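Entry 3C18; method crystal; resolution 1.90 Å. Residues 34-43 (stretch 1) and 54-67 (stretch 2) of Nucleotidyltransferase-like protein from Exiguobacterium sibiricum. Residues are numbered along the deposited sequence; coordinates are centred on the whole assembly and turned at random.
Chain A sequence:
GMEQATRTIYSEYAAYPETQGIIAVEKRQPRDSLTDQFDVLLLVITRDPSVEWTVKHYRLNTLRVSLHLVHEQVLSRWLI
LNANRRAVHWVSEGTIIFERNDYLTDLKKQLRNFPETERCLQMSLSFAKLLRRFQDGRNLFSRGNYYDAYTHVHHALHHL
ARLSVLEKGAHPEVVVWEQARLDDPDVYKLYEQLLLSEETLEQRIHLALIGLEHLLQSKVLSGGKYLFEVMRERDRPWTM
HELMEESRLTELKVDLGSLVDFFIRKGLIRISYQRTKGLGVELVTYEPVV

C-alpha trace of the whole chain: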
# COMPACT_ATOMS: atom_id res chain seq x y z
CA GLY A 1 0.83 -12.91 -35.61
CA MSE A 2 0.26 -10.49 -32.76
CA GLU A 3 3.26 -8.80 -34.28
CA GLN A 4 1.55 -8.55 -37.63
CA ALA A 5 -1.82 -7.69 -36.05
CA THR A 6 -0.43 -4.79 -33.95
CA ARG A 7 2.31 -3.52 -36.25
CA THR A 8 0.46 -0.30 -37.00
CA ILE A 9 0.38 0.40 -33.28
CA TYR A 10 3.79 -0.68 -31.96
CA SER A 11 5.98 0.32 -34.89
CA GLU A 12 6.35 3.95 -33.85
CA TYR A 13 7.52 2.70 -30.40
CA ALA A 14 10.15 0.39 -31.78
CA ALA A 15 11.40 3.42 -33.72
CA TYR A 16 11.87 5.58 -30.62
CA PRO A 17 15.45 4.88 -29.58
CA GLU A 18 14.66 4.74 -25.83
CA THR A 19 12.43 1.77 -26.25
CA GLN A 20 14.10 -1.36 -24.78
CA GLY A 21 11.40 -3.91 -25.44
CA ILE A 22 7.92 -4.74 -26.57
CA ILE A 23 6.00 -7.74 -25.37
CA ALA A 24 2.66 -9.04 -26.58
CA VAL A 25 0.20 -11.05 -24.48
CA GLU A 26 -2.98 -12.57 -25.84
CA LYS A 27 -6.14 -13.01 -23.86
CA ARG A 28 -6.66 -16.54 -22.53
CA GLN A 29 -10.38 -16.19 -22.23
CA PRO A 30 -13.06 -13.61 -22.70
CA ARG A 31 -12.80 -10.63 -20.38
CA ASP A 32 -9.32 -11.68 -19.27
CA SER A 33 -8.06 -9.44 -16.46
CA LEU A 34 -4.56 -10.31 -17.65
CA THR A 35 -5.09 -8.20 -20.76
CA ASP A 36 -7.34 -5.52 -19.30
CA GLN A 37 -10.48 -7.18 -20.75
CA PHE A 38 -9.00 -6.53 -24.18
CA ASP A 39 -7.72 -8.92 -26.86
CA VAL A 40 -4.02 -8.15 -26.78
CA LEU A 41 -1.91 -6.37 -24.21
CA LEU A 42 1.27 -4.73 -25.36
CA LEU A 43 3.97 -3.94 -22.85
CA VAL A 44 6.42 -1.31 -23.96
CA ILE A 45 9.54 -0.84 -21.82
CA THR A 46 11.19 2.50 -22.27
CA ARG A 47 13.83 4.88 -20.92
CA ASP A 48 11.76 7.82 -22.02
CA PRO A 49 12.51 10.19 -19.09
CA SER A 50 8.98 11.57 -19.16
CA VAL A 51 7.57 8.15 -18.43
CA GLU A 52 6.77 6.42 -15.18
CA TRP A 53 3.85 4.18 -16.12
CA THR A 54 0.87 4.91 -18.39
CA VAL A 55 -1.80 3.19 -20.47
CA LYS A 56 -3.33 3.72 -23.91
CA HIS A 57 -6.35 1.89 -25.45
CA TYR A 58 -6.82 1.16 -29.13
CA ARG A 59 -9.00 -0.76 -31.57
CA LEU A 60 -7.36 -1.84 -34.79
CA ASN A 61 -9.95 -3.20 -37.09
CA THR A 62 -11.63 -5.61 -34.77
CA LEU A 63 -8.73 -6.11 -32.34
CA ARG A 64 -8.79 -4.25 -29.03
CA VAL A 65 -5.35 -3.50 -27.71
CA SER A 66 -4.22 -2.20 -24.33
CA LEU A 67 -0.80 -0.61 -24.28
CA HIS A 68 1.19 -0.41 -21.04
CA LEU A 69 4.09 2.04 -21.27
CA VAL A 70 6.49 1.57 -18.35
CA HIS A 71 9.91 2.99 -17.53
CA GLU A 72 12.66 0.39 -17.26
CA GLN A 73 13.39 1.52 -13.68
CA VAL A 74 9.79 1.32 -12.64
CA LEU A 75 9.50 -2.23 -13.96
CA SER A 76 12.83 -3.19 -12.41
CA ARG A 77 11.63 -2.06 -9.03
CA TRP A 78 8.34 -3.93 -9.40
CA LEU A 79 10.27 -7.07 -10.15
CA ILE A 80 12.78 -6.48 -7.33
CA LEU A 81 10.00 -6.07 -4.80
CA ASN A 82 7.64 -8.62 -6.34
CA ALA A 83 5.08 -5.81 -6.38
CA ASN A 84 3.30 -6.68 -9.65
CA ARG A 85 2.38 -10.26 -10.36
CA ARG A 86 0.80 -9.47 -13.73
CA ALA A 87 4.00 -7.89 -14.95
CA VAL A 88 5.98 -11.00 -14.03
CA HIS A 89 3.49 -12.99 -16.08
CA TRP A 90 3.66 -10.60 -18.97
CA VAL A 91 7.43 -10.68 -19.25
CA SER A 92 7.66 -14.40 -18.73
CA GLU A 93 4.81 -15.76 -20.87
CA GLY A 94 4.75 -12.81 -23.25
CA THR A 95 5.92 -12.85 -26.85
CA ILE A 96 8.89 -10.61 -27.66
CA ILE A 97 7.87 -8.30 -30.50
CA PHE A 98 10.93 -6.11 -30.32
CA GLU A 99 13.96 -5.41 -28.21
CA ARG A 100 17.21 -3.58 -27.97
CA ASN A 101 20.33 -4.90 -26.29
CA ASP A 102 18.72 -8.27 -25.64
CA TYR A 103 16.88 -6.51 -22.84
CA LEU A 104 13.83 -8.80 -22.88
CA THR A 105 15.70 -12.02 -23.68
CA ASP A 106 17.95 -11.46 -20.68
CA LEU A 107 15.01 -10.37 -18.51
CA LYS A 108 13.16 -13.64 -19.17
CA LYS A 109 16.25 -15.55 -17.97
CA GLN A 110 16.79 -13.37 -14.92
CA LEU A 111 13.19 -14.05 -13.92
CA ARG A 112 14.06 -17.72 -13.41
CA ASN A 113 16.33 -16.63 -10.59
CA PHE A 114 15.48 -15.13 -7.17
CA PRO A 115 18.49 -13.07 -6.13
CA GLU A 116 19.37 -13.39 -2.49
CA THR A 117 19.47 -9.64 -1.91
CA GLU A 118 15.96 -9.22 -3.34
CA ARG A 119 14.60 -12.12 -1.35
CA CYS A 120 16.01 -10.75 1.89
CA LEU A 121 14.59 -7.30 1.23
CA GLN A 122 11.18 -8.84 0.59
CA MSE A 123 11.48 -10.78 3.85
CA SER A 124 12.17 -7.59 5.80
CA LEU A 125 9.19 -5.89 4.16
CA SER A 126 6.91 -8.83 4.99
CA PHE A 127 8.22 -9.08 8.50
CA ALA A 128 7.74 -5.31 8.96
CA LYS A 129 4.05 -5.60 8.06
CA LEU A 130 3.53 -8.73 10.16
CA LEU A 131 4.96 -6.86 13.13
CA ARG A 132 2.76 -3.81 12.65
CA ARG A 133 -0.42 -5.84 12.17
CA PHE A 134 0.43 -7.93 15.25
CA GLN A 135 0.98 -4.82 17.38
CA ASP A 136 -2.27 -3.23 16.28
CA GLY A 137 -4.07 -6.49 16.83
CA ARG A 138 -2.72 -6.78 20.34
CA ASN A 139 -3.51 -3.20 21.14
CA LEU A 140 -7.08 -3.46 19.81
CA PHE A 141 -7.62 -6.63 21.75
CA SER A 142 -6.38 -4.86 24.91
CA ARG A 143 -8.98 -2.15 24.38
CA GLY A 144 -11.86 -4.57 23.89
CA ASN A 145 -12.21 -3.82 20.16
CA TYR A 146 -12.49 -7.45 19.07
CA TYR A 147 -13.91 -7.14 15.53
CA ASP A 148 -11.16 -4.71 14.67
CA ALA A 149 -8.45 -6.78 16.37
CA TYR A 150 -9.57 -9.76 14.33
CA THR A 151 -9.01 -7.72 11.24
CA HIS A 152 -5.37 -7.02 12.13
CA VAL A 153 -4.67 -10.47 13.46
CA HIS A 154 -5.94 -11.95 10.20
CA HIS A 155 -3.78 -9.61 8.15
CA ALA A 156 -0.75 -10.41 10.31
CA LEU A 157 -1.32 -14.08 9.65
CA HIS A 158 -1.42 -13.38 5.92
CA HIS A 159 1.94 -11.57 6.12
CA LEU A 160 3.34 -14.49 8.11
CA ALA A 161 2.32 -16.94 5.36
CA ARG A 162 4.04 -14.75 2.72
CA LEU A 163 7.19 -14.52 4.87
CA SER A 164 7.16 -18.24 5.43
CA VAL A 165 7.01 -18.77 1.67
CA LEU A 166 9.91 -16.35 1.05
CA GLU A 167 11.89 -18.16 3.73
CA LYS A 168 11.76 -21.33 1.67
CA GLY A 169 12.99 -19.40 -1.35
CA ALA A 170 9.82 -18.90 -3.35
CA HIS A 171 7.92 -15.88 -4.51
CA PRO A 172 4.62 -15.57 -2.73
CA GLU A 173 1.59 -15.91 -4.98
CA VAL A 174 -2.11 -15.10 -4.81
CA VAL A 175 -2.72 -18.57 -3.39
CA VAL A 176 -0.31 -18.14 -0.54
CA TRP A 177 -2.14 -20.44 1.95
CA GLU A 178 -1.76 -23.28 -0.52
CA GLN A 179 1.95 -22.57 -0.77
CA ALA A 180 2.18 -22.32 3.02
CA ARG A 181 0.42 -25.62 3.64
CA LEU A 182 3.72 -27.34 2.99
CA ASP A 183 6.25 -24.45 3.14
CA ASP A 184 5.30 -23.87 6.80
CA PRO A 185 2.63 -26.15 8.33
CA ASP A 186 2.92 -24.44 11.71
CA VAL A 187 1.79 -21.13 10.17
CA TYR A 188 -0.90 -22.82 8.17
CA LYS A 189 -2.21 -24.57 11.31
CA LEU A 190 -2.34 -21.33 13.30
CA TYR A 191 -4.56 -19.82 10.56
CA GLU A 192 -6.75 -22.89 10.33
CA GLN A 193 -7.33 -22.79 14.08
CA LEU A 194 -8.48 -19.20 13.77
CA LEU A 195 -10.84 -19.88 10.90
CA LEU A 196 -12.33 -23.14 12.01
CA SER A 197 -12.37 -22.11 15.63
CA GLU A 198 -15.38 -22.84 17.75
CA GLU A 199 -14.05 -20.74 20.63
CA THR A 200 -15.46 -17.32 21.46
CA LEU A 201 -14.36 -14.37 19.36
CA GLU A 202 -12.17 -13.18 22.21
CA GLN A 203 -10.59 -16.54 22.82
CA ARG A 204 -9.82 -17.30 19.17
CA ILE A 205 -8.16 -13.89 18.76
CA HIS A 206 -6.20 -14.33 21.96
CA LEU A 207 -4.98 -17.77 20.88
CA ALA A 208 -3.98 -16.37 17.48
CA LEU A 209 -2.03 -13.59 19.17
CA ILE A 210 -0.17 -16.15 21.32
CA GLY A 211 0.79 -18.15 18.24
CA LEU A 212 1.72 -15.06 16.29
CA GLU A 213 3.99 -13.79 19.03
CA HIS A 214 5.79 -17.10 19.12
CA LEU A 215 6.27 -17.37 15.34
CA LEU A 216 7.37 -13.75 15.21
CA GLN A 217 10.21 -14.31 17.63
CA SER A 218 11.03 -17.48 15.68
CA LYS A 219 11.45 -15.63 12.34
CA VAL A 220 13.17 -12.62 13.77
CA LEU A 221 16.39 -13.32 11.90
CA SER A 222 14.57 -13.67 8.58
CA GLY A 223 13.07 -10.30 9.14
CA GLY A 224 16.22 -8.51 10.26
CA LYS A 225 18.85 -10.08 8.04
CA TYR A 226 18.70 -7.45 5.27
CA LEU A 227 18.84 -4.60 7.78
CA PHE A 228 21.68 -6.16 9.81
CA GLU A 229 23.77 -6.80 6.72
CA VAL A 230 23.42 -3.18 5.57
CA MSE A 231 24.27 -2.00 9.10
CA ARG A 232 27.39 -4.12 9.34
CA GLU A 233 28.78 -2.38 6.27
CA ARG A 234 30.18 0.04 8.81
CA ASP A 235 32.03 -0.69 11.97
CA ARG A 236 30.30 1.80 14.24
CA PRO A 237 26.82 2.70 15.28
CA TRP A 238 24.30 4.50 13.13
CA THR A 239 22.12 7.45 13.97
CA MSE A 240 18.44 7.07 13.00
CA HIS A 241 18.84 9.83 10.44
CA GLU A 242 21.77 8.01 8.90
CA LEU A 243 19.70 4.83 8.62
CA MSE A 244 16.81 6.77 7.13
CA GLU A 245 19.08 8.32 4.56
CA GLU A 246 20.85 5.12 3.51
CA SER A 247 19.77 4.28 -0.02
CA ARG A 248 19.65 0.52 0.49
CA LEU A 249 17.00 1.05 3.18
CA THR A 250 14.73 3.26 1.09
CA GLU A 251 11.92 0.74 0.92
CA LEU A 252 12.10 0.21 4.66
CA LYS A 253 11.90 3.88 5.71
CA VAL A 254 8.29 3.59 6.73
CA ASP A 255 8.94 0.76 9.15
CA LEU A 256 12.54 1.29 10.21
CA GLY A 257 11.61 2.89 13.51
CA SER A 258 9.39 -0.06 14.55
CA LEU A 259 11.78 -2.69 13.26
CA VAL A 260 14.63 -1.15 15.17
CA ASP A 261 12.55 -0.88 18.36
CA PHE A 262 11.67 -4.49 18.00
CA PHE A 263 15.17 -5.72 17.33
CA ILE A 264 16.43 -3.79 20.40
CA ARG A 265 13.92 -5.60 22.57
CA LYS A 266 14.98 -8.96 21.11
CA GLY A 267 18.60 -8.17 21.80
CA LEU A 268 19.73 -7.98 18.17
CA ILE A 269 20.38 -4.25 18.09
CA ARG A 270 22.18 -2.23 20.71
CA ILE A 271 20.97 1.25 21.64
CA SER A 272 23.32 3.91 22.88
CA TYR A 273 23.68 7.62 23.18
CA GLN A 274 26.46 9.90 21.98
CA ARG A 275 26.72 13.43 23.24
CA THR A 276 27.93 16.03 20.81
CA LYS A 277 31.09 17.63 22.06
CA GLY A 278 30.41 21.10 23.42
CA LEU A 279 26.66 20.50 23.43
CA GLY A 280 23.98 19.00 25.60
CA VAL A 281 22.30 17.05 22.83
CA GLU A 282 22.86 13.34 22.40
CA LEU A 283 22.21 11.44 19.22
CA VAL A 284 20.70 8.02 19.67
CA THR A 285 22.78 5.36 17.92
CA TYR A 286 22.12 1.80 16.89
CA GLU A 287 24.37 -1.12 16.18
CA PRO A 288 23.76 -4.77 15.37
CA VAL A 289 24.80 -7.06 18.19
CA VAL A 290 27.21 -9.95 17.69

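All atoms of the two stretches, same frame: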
# COMPACT_ATOMS: atom_id res chain seq x y z
N LEU A 34 -5.98 -10.31 -17.30
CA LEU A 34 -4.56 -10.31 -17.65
C LEU A 34 -4.25 -9.29 -18.75
O LEU A 34 -3.13 -8.74 -18.85
CB LEU A 34 -4.12 -11.70 -18.15
CG LEU A 34 -2.61 -11.83 -18.45
CD1 LEU A 34 -1.81 -11.83 -17.12
CD2 LEU A 34 -2.28 -13.06 -19.29
N THR A 35 -5.26 -9.05 -19.58
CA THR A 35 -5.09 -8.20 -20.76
C THR A 35 -6.09 -7.05 -20.74
O THR A 35 -6.47 -6.54 -21.78
CB THR A 35 -5.22 -9.01 -22.08
OG1 THR A 35 -6.46 -9.69 -22.10
CG2 THR A 35 -4.12 -10.02 -22.19
N ASP A 36 -6.47 -6.66 -19.53
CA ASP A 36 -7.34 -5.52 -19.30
C ASP A 36 -8.69 -5.65 -19.96
O ASP A 36 -9.32 -4.66 -20.32
CB ASP A 36 -6.68 -4.25 -19.85
CG ASP A 36 -5.65 -3.65 -18.89
OD1 ASP A 36 -5.50 -4.20 -17.80
OD2 ASP A 36 -5.05 -2.61 -19.22
N GLN A 37 -9.14 -6.89 -20.14
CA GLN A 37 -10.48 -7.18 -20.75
C GLN A 37 -10.49 -6.82 -22.22
O GLN A 37 -11.55 -6.61 -22.85
CB GLN A 37 -11.62 -6.46 -20.02
CG GLN A 37 -11.97 -7.11 -18.67
CD GLN A 37 -11.09 -6.60 -17.53
OE1 GLN A 37 -10.69 -5.44 -17.52
NE2 GLN A 37 -10.78 -7.47 -16.58
N PHE A 38 -9.27 -6.73 -22.74
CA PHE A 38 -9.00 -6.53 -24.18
C PHE A 38 -8.45 -7.81 -24.78
O PHE A 38 -8.31 -8.81 -24.08
CB PHE A 38 -8.04 -5.35 -24.41
CG PHE A 38 -8.73 -4.02 -24.42
CD1 PHE A 38 -10.04 -3.90 -24.01
CD2 PHE A 38 -8.08 -2.89 -24.83
CE1 PHE A 38 -10.68 -2.69 -24.03
CE2 PHE A 38 -8.72 -1.69 -24.85
CZ PHE A 38 -10.02 -1.58 -24.43
N ASP A 39 -8.09 -7.74 -26.06
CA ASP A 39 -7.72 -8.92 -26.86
C ASP A 39 -6.23 -9.18 -26.82
O ASP A 39 -5.77 -10.32 -26.87
CB ASP A 39 -8.13 -8.74 -28.34
CG ASP A 39 -9.62 -8.56 -28.52
OD1 ASP A 39 -10.37 -9.33 -27.90
OD2 ASP A 39 -10.05 -7.66 -29.27
N VAL A 40 -5.48 -8.09 -26.83
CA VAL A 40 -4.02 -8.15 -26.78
C VAL A 40 -3.52 -7.03 -25.90
O VAL A 40 -4.00 -5.92 -25.97
CB VAL A 40 -3.37 -8.02 -28.18
CG1 VAL A 40 -1.86 -7.90 -28.07
CG2 VAL A 40 -3.75 -9.22 -29.04
N LEU A 41 -2.56 -7.37 -25.05
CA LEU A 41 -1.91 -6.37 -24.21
C LEU A 41 -0.47 -6.24 -24.70
O LEU A 41 0.24 -7.21 -24.89
CB LEU A 41 -1.96 -6.74 -22.73
CG LEU A 41 -1.49 -5.62 -21.77
CD1 LEU A 41 -2.34 -5.53 -20.55
CD2 LEU A 41 -0.04 -5.75 -21.38
N LEU A 42 -0.09 -5.02 -24.97
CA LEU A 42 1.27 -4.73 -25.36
C LEU A 42 1.95 -4.04 -24.21
O LEU A 42 1.44 -3.10 -23.64
CB LEU A 42 1.29 -3.79 -26.57
CG LEU A 42 0.90 -4.33 -27.94
CD1 LEU A 42 0.79 -3.17 -28.93
CD2 LEU A 42 1.91 -5.37 -28.42
N LEU A 43 3.14 -4.51 -23.90
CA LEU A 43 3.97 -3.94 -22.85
C LEU A 43 5.21 -3.37 -23.47
O LEU A 43 6.04 -4.09 -24.02
CB LEU A 43 4.33 -4.98 -21.78
CG LEU A 43 5.37 -4.52 -20.75
CD1 LEU A 43 4.75 -3.48 -19.78
CD2 LEU A 43 5.93 -5.73 -19.98
N THR A 54 2.15 4.43 -17.82
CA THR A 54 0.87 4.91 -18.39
C THR A 54 0.24 3.86 -19.27
O THR A 54 0.84 2.81 -19.55
CB THR A 54 0.98 6.30 -19.12
OG1 THR A 54 -0.35 6.81 -19.41
CG2 THR A 54 1.83 6.21 -20.40
N VAL A 55 -1.00 4.13 -19.65
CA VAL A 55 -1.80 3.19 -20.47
C VAL A 55 -2.55 3.92 -21.58
O VAL A 55 -3.00 5.04 -21.42
CB VAL A 55 -2.82 2.43 -19.65
CG1 VAL A 55 -3.60 1.43 -20.54
CG2 VAL A 55 -2.16 1.75 -18.45
N LYS A 56 -2.62 3.25 -22.71
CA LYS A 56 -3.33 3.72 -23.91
C LYS A 56 -4.19 2.56 -24.42
O LYS A 56 -3.80 1.42 -24.31
CB LYS A 56 -2.31 4.13 -24.98
CG LYS A 56 -1.23 5.08 -24.47
CD LYS A 56 -0.30 5.52 -25.59
CE LYS A 56 0.93 6.31 -25.05
NZ LYS A 56 1.71 7.11 -26.07
N HIS A 57 -5.38 2.88 -24.92
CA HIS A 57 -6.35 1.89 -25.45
C HIS A 57 -6.71 2.16 -26.90
O HIS A 57 -7.11 3.25 -27.25
CB HIS A 57 -7.67 1.89 -24.66
CG HIS A 57 -7.58 1.26 -23.31
ND1 HIS A 57 -8.59 1.37 -22.37
CD2 HIS A 57 -6.59 0.56 -22.72
CE1 HIS A 57 -8.23 0.72 -21.28
NE2 HIS A 57 -7.03 0.21 -21.47
N TYR A 58 -6.59 1.12 -27.70
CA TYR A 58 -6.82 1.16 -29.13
C TYR A 58 -7.74 0.05 -29.62
O TYR A 58 -7.88 -0.99 -29.00
CB TYR A 58 -5.48 0.89 -29.85
CG TYR A 58 -4.38 1.87 -29.51
CD1 TYR A 58 -4.33 3.13 -30.09
CD2 TYR A 58 -3.37 1.51 -28.62
CE1 TYR A 58 -3.33 4.01 -29.78
CE2 TYR A 58 -2.35 2.39 -28.31
CZ TYR A 58 -2.34 3.63 -28.89
OH TYR A 58 -1.34 4.50 -28.59
N ARG A 59 -8.37 0.31 -30.76
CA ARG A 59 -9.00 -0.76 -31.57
C ARG A 59 -8.43 -0.67 -32.99
O ARG A 59 -8.39 0.40 -33.61
CB ARG A 59 -10.53 -0.73 -31.59
CG ARG A 59 -11.11 -2.04 -32.13
CD ARG A 59 -12.61 -2.09 -31.99
NE ARG A 59 -13.26 -1.10 -32.82
CZ ARG A 59 -14.56 -0.84 -32.78
NH1 ARG A 59 -15.34 -1.51 -31.95
NH2 ARG A 59 -15.08 0.08 -33.56
N LEU A 60 -7.90 -1.78 -33.45
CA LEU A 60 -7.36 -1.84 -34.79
C LEU A 60 -8.12 -2.91 -35.53
O LEU A 60 -7.93 -4.12 -35.32
CB LEU A 60 -5.85 -2.08 -34.83
CG LEU A 60 -5.32 -2.12 -36.26
CD1 LEU A 60 -5.76 -0.90 -37.09
CD2 LEU A 60 -3.81 -2.27 -36.29
N ASN A 61 -9.00 -2.40 -36.37
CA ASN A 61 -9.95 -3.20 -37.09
C ASN A 61 -10.92 -3.73 -36.07
O ASN A 61 -11.81 -3.01 -35.58
CB ASN A 61 -9.24 -4.30 -37.87
CG ASN A 61 -8.38 -3.72 -39.02
OD1 ASN A 61 -8.72 -2.66 -39.59
ND2 ASN A 61 -7.27 -4.37 -39.34
N THR A 62 -10.72 -4.98 -35.70
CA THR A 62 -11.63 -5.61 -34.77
C THR A 62 -10.93 -5.88 -33.42
O THR A 62 -11.57 -6.19 -32.40
CB THR A 62 -12.17 -6.92 -35.40
OG1 THR A 62 -13.03 -7.57 -34.47
CG2 THR A 62 -11.03 -7.89 -35.78
N LEU A 63 -9.61 -5.73 -33.45
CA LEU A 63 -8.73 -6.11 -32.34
C LEU A 63 -8.50 -4.98 -31.36
O LEU A 63 -7.95 -3.96 -31.71
CB LEU A 63 -7.37 -6.57 -32.88
CG LEU A 63 -6.46 -7.24 -31.85
CD1 LEU A 63 -7.01 -8.62 -31.47
CD2 LEU A 63 -5.04 -7.37 -32.37
N ARG A 64 -8.94 -5.22 -30.13
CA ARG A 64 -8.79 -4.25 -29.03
C ARG A 64 -7.49 -4.50 -28.31
O ARG A 64 -7.18 -5.61 -27.87
CB ARG A 64 -9.95 -4.35 -28.04
CG ARG A 64 -11.27 -4.04 -28.65
CD ARG A 64 -12.40 -4.54 -27.81
NE ARG A 64 -12.84 -3.57 -26.81
CZ ARG A 64 -13.54 -3.88 -25.72
NH1 ARG A 64 -13.86 -5.14 -25.47
NH2 ARG A 64 -13.89 -2.93 -24.87
N VAL A 65 -6.71 -3.44 -28.22
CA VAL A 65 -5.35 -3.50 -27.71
C VAL A 65 -5.14 -2.51 -26.59
O VAL A 65 -5.40 -1.34 -26.73
CB VAL A 65 -4.34 -3.16 -28.85
CG1 VAL A 65 -2.89 -3.30 -28.39
CG2 VAL A 65 -4.61 -4.03 -30.06
N SER A 66 -4.68 -3.03 -25.45
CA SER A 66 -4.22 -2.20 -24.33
C SER A 66 -2.69 -2.08 -24.39
O SER A 66 -1.98 -3.05 -24.51
CB SER A 66 -4.61 -2.80 -22.98
OG SER A 66 -4.31 -1.89 -21.95
N LEU A 67 -2.21 -0.85 -24.31
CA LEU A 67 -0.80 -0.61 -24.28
C LEU A 67 -0.34 -0.04 -22.93
O LEU A 67 -0.74 1.06 -22.52
CB LEU A 67 -0.41 0.28 -25.44
CG LEU A 67 1.08 0.40 -25.76
CD1 LEU A 67 1.29 0.64 -27.21
CD2 LEU A 67 1.68 1.51 -24.92
O HOH W 1 -6.45 -0.56 -18.71
O HOH W 2 -11.66 -7.63 -25.91
O HOH W 3 -14.21 -6.96 -22.64

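Stretch 2 is a hairpin, strand 54-60 returning as strand 63-67, and the returning strand takes strand 40-43 of stretch 1 as a parallel neighbour, with axes 4.7 Å apart at closest and 27° between their directions. Together the stretches bury 722 Å².

Along the outgoing strand, contact is made mainly through the side chain of His57, with Phe38 CE2 also 4.3 Å from the backbone atom Tyr58 O. His57 receives the edge of the Phe38 ring on its face: the centroids lie 4.6 Å apart, the planes meet at 53°, and Phe38 CE2 comes within 3.5 Å of His57 CG. At 4.1 Å, His57 NE2 and Asp36 OD2 are too far apart to bond directly; a water spans the gap, donating to Asp36 OD2 (2.5 Å) and lying 2.9 Å from His57 NE2.

A type II' turn, Leu60 to Leu63, reverses the chain. Leu63 then reaches back with its side-chain end, placing CD1 3.3 Å from Asp39 CB and CD2 4.0 Å from Val40 CG2.

Arg64 is bonded through its backbone at both polar atoms. Its N donates to Asp39 OD2 (2.8 Å, 168°), so a carboxylate stands in for a strand carbonyl just before the ladder begins, while its O accepts from Asp39 N (2.9 Å) and Val40 N (3.2 Å). Its side chain covers Phe38: CB sits 4.0 Å from the ring centroid, 16° off the normal, a CH-pi contact, and Phe38 CE1 lies over the guanidinium face, 3.3 Å from Arg64 NH2.

Val65 pairs with Val40, its CA 3.3 Å from Val40 O, and its CG1 packs 3.7 Å from Leu42 CD1. Ser66, paired with Leu41, donates from N to Val40 O (3.0 Å) and accepts at O from Leu42 N (2.8 Å, 171°), the alternation expected of parallel strands. On the opposite sheet face from Val65, Ser66 OG donates to Asp36 OD2 (2.9 Å). Leu67 closes the register against Leu42, their CD1 atoms 4.2 Å apart.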